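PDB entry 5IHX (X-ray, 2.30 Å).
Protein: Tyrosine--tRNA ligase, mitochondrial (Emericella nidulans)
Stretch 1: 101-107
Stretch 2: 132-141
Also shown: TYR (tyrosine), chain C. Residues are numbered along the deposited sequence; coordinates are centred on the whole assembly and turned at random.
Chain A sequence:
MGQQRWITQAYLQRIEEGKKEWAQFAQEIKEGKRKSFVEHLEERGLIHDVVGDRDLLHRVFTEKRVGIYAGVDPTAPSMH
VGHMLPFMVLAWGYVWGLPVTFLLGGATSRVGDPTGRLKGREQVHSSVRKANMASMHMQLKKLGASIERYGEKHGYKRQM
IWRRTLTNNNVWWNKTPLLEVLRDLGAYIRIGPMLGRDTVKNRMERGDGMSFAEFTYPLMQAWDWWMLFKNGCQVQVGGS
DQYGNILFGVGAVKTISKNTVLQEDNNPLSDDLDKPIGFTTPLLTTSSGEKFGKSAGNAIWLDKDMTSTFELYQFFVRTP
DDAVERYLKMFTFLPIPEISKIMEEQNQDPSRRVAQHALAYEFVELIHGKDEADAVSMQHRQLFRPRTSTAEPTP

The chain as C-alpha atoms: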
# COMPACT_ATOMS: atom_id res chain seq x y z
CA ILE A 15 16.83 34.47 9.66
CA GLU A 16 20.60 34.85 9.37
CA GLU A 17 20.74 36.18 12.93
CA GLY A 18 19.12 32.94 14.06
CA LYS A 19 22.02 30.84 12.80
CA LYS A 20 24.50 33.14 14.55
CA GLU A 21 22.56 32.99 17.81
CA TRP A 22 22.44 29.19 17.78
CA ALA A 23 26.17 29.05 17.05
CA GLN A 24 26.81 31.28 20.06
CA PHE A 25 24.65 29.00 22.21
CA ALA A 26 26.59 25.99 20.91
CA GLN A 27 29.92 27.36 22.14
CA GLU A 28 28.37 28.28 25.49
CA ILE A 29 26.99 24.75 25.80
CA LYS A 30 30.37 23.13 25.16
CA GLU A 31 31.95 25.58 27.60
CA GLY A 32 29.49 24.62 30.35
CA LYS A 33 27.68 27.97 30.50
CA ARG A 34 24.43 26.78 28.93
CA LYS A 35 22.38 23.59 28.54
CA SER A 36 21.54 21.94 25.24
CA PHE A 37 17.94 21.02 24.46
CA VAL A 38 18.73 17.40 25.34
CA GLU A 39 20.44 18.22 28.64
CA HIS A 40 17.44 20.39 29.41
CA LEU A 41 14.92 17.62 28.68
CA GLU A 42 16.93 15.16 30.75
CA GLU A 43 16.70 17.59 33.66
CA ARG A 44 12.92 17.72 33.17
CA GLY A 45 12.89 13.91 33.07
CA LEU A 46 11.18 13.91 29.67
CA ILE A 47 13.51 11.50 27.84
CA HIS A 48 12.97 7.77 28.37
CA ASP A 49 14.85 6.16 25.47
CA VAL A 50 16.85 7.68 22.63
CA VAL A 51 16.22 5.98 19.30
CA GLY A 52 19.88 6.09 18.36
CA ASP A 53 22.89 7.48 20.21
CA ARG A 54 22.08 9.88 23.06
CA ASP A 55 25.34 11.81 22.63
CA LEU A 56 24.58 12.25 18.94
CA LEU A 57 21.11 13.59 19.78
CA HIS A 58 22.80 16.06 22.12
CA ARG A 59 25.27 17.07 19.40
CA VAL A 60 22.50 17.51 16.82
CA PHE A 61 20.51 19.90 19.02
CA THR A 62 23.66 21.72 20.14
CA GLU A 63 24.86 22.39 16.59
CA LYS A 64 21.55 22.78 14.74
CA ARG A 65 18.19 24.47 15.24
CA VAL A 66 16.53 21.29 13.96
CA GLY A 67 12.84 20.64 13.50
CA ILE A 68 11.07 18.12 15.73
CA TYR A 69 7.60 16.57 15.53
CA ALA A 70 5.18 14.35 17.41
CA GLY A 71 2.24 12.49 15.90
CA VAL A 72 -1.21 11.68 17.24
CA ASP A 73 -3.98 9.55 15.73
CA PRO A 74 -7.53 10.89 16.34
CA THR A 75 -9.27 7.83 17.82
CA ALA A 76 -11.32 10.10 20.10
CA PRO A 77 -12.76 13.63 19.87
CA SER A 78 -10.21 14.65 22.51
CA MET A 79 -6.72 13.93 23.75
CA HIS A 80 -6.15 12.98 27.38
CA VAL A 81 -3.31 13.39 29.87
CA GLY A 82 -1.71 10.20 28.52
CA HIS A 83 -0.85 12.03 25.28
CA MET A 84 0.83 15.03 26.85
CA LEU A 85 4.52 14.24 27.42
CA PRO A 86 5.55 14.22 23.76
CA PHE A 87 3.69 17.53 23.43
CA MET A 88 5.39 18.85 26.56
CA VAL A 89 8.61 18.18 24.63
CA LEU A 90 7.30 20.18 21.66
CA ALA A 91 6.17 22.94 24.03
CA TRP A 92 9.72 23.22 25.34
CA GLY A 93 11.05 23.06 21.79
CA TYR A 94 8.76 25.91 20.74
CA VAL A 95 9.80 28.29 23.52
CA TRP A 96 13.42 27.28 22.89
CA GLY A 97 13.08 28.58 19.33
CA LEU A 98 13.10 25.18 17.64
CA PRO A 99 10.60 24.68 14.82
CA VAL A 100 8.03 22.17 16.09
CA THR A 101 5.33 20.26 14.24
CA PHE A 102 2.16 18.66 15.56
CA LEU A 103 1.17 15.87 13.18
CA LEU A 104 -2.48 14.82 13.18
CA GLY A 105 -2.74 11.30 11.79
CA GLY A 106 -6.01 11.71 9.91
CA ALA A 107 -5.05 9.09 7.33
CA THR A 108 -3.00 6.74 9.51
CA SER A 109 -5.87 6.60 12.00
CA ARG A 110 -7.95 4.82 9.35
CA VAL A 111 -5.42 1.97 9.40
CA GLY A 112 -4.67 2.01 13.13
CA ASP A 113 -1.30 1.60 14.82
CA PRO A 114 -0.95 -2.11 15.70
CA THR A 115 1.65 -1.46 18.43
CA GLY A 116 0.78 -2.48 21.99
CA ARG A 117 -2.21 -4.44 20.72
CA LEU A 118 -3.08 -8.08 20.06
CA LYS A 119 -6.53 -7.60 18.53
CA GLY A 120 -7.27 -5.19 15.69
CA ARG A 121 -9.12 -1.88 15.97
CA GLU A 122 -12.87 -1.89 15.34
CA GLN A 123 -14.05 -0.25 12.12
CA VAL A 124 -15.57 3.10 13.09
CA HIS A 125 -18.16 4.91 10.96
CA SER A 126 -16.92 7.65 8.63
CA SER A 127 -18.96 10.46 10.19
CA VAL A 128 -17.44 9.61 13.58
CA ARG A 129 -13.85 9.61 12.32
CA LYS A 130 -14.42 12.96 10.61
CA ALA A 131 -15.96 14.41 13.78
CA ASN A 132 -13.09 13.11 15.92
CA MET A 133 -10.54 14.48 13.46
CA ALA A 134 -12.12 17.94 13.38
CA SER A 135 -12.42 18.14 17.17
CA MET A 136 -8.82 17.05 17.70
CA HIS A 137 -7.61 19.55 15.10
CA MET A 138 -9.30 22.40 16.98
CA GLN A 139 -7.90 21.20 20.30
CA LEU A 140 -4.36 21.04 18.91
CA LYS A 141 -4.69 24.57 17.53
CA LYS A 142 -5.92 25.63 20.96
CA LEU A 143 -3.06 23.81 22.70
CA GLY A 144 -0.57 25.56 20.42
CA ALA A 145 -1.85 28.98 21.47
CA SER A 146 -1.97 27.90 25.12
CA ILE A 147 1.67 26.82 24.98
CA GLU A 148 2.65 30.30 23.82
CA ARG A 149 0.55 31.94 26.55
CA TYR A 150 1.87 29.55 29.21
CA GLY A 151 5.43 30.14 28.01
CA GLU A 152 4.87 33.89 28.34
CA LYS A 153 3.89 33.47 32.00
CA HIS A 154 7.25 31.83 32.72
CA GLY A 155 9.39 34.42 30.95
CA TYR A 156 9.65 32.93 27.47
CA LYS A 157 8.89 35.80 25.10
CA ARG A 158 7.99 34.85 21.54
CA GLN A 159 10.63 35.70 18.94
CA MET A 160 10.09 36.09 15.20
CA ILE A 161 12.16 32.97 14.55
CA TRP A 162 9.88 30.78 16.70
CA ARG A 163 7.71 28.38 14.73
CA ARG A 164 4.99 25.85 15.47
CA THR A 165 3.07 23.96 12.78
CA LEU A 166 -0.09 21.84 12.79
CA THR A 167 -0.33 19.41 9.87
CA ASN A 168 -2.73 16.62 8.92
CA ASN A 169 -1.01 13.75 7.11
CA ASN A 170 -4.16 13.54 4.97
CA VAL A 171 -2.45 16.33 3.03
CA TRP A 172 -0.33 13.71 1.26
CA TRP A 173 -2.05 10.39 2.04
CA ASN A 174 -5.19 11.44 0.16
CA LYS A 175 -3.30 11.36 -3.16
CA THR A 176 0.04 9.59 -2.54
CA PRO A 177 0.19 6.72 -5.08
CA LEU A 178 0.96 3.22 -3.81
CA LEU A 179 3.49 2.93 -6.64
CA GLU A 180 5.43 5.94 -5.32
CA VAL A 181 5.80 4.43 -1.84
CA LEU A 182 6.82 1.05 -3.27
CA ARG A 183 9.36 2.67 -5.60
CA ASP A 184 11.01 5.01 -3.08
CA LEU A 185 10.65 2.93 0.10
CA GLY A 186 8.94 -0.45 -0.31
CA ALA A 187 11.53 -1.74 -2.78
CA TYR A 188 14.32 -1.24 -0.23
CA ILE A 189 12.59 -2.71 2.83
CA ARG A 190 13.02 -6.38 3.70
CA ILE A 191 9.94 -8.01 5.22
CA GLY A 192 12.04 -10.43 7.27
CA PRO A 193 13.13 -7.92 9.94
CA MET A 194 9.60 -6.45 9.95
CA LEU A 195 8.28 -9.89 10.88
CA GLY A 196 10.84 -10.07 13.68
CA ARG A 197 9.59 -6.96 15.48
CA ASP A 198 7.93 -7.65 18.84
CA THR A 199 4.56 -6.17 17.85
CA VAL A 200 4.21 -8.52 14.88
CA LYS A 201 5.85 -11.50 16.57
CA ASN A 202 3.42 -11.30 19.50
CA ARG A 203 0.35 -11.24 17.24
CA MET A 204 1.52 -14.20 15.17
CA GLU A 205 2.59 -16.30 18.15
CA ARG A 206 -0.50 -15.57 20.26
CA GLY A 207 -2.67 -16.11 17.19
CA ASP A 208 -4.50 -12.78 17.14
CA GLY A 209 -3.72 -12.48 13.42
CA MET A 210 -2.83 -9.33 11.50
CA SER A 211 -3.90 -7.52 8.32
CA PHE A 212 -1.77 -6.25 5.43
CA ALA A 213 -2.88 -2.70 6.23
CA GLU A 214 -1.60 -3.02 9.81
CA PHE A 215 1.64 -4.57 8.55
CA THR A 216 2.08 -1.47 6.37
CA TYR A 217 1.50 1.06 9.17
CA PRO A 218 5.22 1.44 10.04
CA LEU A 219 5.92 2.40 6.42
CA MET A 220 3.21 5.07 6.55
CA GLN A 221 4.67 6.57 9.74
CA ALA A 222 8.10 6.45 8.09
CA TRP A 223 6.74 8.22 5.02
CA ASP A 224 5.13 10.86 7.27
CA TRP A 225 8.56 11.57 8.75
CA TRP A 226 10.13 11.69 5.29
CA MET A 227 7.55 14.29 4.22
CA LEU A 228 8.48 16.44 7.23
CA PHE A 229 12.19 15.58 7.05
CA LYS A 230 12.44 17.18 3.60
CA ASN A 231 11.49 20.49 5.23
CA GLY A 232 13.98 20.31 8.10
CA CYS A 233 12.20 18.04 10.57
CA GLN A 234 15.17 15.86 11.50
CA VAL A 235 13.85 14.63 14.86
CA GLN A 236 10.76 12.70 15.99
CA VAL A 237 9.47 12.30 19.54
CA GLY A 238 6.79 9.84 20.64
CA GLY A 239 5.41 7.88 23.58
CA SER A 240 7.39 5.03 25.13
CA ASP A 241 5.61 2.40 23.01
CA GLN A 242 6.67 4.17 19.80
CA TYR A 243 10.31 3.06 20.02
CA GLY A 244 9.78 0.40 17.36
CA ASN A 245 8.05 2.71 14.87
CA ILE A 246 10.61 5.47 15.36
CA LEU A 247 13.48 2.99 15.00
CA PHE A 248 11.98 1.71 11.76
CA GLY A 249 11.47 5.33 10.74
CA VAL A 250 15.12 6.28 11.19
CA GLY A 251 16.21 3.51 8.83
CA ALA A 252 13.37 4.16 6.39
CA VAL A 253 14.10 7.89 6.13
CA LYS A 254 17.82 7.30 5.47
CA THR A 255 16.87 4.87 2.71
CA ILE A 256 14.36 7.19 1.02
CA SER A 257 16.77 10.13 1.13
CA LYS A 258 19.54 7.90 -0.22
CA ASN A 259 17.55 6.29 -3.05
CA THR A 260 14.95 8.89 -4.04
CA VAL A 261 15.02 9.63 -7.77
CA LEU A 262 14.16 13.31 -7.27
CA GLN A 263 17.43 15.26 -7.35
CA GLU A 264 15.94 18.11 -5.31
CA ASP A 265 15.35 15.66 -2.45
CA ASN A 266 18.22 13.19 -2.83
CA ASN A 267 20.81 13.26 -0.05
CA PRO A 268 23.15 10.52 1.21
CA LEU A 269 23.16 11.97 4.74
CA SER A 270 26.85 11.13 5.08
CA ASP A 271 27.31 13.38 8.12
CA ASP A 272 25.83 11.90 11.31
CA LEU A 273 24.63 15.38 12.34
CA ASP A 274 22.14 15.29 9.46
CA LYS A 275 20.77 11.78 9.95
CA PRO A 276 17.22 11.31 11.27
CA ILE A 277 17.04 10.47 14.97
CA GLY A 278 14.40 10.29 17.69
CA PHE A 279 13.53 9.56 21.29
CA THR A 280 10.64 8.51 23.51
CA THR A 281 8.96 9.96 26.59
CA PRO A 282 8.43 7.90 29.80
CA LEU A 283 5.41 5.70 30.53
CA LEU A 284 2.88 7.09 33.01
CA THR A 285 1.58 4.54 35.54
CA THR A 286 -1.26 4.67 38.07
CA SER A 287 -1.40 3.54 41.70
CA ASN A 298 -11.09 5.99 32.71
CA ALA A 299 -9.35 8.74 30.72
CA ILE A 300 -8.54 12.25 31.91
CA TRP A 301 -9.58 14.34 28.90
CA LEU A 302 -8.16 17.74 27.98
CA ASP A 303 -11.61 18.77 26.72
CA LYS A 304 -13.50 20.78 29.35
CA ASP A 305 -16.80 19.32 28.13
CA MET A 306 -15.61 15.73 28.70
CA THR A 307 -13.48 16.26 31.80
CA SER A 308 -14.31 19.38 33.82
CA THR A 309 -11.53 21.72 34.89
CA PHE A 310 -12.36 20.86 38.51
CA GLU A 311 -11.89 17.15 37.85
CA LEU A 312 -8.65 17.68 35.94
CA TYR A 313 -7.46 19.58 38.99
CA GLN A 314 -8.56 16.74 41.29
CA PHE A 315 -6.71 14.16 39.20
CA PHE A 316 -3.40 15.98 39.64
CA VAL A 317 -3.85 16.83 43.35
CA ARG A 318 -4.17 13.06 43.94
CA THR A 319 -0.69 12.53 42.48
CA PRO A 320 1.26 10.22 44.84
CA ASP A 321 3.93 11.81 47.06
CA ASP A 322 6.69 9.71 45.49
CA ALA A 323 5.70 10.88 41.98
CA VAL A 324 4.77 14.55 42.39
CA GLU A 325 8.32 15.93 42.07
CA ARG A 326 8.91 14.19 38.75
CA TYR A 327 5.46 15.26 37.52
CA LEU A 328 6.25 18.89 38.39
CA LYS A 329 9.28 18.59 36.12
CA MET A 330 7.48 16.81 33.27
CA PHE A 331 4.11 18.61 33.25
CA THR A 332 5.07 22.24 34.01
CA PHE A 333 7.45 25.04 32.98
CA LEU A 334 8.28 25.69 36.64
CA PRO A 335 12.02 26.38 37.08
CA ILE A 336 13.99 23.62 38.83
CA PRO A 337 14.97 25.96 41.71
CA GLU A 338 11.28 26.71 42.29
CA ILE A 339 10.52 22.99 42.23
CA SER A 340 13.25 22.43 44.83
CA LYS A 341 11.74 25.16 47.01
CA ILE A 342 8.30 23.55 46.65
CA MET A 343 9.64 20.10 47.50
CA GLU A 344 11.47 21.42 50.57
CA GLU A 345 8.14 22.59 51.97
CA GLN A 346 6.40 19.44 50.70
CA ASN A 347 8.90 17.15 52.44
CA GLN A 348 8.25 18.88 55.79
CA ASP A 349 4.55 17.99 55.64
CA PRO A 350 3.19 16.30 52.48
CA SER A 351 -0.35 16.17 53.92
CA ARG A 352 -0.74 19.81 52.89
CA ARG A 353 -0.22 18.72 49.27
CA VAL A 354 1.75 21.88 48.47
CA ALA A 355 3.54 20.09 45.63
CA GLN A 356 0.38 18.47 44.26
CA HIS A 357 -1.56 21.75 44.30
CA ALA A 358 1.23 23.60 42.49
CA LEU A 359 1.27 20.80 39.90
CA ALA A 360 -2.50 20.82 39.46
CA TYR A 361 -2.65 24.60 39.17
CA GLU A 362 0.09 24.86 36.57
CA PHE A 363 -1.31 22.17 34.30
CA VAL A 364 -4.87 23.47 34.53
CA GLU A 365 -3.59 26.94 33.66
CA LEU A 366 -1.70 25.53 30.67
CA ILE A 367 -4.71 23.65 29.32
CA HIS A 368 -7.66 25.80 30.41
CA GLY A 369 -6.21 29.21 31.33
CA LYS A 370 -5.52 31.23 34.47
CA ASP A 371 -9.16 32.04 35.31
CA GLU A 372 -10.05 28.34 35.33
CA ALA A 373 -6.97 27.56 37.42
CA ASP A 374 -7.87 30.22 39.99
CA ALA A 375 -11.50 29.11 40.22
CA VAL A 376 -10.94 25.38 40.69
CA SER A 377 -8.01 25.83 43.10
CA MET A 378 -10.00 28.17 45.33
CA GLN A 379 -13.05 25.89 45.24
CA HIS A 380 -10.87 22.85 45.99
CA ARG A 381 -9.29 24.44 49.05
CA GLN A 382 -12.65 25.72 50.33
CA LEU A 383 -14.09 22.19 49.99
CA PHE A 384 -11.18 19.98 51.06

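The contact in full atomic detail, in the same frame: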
# COMPACT_ATOMS: atom_id res chain seq x y z
N THR A 101 6.48 20.63 15.05
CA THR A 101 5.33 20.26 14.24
C THR A 101 4.46 19.27 14.98
O THR A 101 4.94 18.25 15.48
CB THR A 101 5.77 19.65 12.89
OG1 THR A 101 6.53 20.61 12.15
CG2 THR A 101 4.55 19.23 12.06
N PHE A 102 3.17 19.59 15.06
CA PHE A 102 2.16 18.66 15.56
C PHE A 102 1.54 17.96 14.37
O PHE A 102 0.92 18.60 13.52
CB PHE A 102 1.08 19.38 16.37
CG PHE A 102 1.60 20.11 17.58
CD1 PHE A 102 1.34 19.62 18.85
CD2 PHE A 102 2.34 21.27 17.45
CE1 PHE A 102 1.80 20.28 19.97
CE2 PHE A 102 2.81 21.93 18.57
CZ PHE A 102 2.54 21.43 19.83
N LEU A 103 1.70 16.64 14.30
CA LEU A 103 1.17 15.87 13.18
C LEU A 103 -0.10 15.13 13.58
O LEU A 103 -0.07 14.24 14.43
CB LEU A 103 2.21 14.88 12.67
CG LEU A 103 1.77 14.03 11.48
CD1 LEU A 103 1.55 14.90 10.25
CD2 LEU A 103 2.77 12.93 11.19
N LEU A 104 -1.21 15.49 12.95
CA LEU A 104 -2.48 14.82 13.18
C LEU A 104 -2.62 13.69 12.16
O LEU A 104 -2.63 13.93 10.95
CB LEU A 104 -3.64 15.80 13.08
CG LEU A 104 -5.04 15.27 13.37
CD1 LEU A 104 -5.15 14.69 14.78
CD2 LEU A 104 -6.07 16.37 13.17
N GLY A 105 -2.71 12.47 12.65
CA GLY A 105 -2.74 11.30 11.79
C GLY A 105 -4.13 10.98 11.25
O GLY A 105 -4.67 9.93 11.54
N GLY A 106 -4.68 11.89 10.46
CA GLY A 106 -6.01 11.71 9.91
C GLY A 106 -6.10 10.47 9.04
O GLY A 106 -7.08 9.72 9.11
N ALA A 107 -5.08 10.25 8.22
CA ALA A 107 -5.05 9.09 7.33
C ALA A 107 -4.65 7.83 8.08
O ALA A 107 -5.31 6.80 7.98
CB ALA A 107 -4.09 9.34 6.18
N ASN A 132 -14.24 13.24 15.04
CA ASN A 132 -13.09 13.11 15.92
C ASN A 132 -11.90 13.91 15.40
O ASN A 132 -11.21 14.58 16.17
CB ASN A 132 -12.69 11.64 16.06
CG ASN A 132 -13.62 10.86 16.97
OD1 ASN A 132 -14.49 11.43 17.64
ND2 ASN A 132 -13.45 9.54 17.00
N MET A 133 -11.67 13.81 14.10
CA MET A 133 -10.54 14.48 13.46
C MET A 133 -10.67 16.00 13.56
O MET A 133 -9.69 16.70 13.83
CB MET A 133 -10.44 14.04 12.00
CG MET A 133 -9.15 14.45 11.31
SD MET A 133 -9.12 14.02 9.56
CE MET A 133 -9.49 12.26 9.62
N ALA A 134 -11.87 16.50 13.34
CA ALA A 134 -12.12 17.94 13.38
C ALA A 134 -11.99 18.49 14.80
O ALA A 134 -11.44 19.57 15.01
CB ALA A 134 -13.50 18.25 12.81
N SER A 135 -12.50 17.74 15.77
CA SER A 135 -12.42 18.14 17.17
C SER A 135 -10.98 18.16 17.67
O SER A 135 -10.58 19.07 18.39
CB SER A 135 -13.26 17.21 18.04
OG SER A 135 -14.63 17.27 17.68
N MET A 136 -10.21 17.15 17.28
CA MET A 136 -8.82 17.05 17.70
C MET A 136 -7.98 18.15 17.06
O MET A 136 -7.07 18.69 17.68
CB MET A 136 -8.24 15.68 17.34
CG MET A 136 -6.86 15.43 17.94
SD MET A 136 -6.59 13.72 18.48
CE MET A 136 -7.78 13.57 19.81
N HIS A 137 -8.31 18.49 15.82
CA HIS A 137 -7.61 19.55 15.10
C HIS A 137 -7.79 20.89 15.82
O HIS A 137 -6.83 21.64 16.00
CB HIS A 137 -8.13 19.65 13.66
CG HIS A 137 -7.44 20.69 12.84
ND1 HIS A 137 -6.38 20.39 12.01
CD2 HIS A 137 -7.65 22.02 12.72
CE1 HIS A 137 -5.97 21.50 11.41
NE2 HIS A 137 -6.72 22.50 11.83
N MET A 138 -9.01 21.18 16.25
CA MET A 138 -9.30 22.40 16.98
C MET A 138 -8.56 22.43 18.31
O MET A 138 -8.00 23.46 18.71
CB MET A 138 -10.80 22.54 17.24
CG MET A 138 -11.63 22.86 16.01
SD MET A 138 -13.41 22.72 16.32
CE MET A 138 -13.62 23.84 17.71
N GLN A 139 -8.54 21.29 19.00
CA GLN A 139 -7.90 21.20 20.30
C GLN A 139 -6.39 21.41 20.20
O GLN A 139 -5.79 22.01 21.08
CB GLN A 139 -8.20 19.85 20.95
CG GLN A 139 -7.56 19.68 22.32
CD GLN A 139 -8.02 18.42 23.02
OE1 GLN A 139 -7.49 17.33 22.79
NE2 GLN A 139 -9.00 18.57 23.91
N LEU A 140 -5.80 20.90 19.13
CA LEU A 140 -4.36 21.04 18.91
C LEU A 140 -4.01 22.49 18.58
O LEU A 140 -2.97 23.00 19.02
CB LEU A 140 -3.90 20.11 17.79
CG LEU A 140 -3.85 18.62 18.15
CD1 LEU A 140 -3.70 17.77 16.90
CD2 LEU A 140 -2.71 18.35 19.11
N LYS A 141 -4.86 23.15 17.81
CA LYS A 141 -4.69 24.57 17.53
C LYS A 141 -4.73 25.34 18.84
O LYS A 141 -3.89 26.20 19.11
CB LYS A 141 -5.78 25.06 16.57
CG LYS A 141 -5.50 24.78 15.10
CD LYS A 141 -6.23 25.75 14.18
CE LYS A 141 -5.27 26.73 13.53
NZ LYS A 141 -5.98 27.87 12.88
N TYR C . 1.58 6.06 15.52
CA TYR C . 1.48 7.07 16.61
C TYR C . 0.53 6.60 17.70
O TYR C . 0.66 6.99 18.87
CB TYR C . 1.00 8.42 16.05
CG TYR C . 1.78 8.87 14.84
CD1 TYR C . 3.13 9.21 14.94
CD2 TYR C . 1.18 8.96 13.59
CE1 TYR C . 3.84 9.62 13.84
CE2 TYR C . 1.89 9.37 12.48
CZ TYR C . 3.22 9.70 12.61
OH TYR C . 3.93 10.11 11.51
OXT TYR C . -0.39 5.83 17.45

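Strand 101-104 and helix 132-141 run antiparallel, their N-to-C directions 170° apart and their axes approaching to 10.0 Å, so that Phe 102 lies across from Leu 140, Leu 104 from His 137 and Gly 106 from Met 133. No hydrogen bond crosses between them; the 337 Å² buried is held by apolar packing, while the helix satisfies its own backbone through i to i+4 bonds such as His 137 N to Met 133 O (3.0 Å). Alternation along the strand turns Phe 102 and Leu 104 toward the helix and Leu 103 away, where its CD2 lies 3.1 Å from OH of the bound tyrosine, the amino acid substrate of this ligase.

Leu 104 is the centre of the contact. With chi1 t and chi2 p its two methyls straddle the helix face, spread across its direction rather than along it: CD1 meets Met 136 CG at 3.7 Å and Leu 140 CD1 at 4.0 Å, whereas CD2 lies 3.7 Å from Met 133 O, 4.1 Å from Met 133 CG and 3.9 Å from His 137 CB. CD2 also sits at the edge of the His 137 ring, near its plane; His 137, whose CA-to-CB bond points sideways, has chi1 t. Met 136 starts toward the strand, but its end leads away; CG is its closest atom to Leu 104. Leu 140, chi1 m and chi2 t, reaches both strand side chains: CD1 meets Leu 104, and CD2 approaches Phe 102 CD1 obliquely at 4.3 Å.

Where the chain leaves the strand, Gly 106 meets Met 133, which extends through chi1 t and chi2 t, then bends at chi3 m, bringing CE to 3.5 Å from Gly 106 CA. The bare glycine makes room for this thioether: an ideal CB there would lie 2.9 Å from Met 133 SD, a clash. A weak hydrogen bond from Gly 106 N to Leu 104 O (2.9 Å) spans the intervening Gly 105.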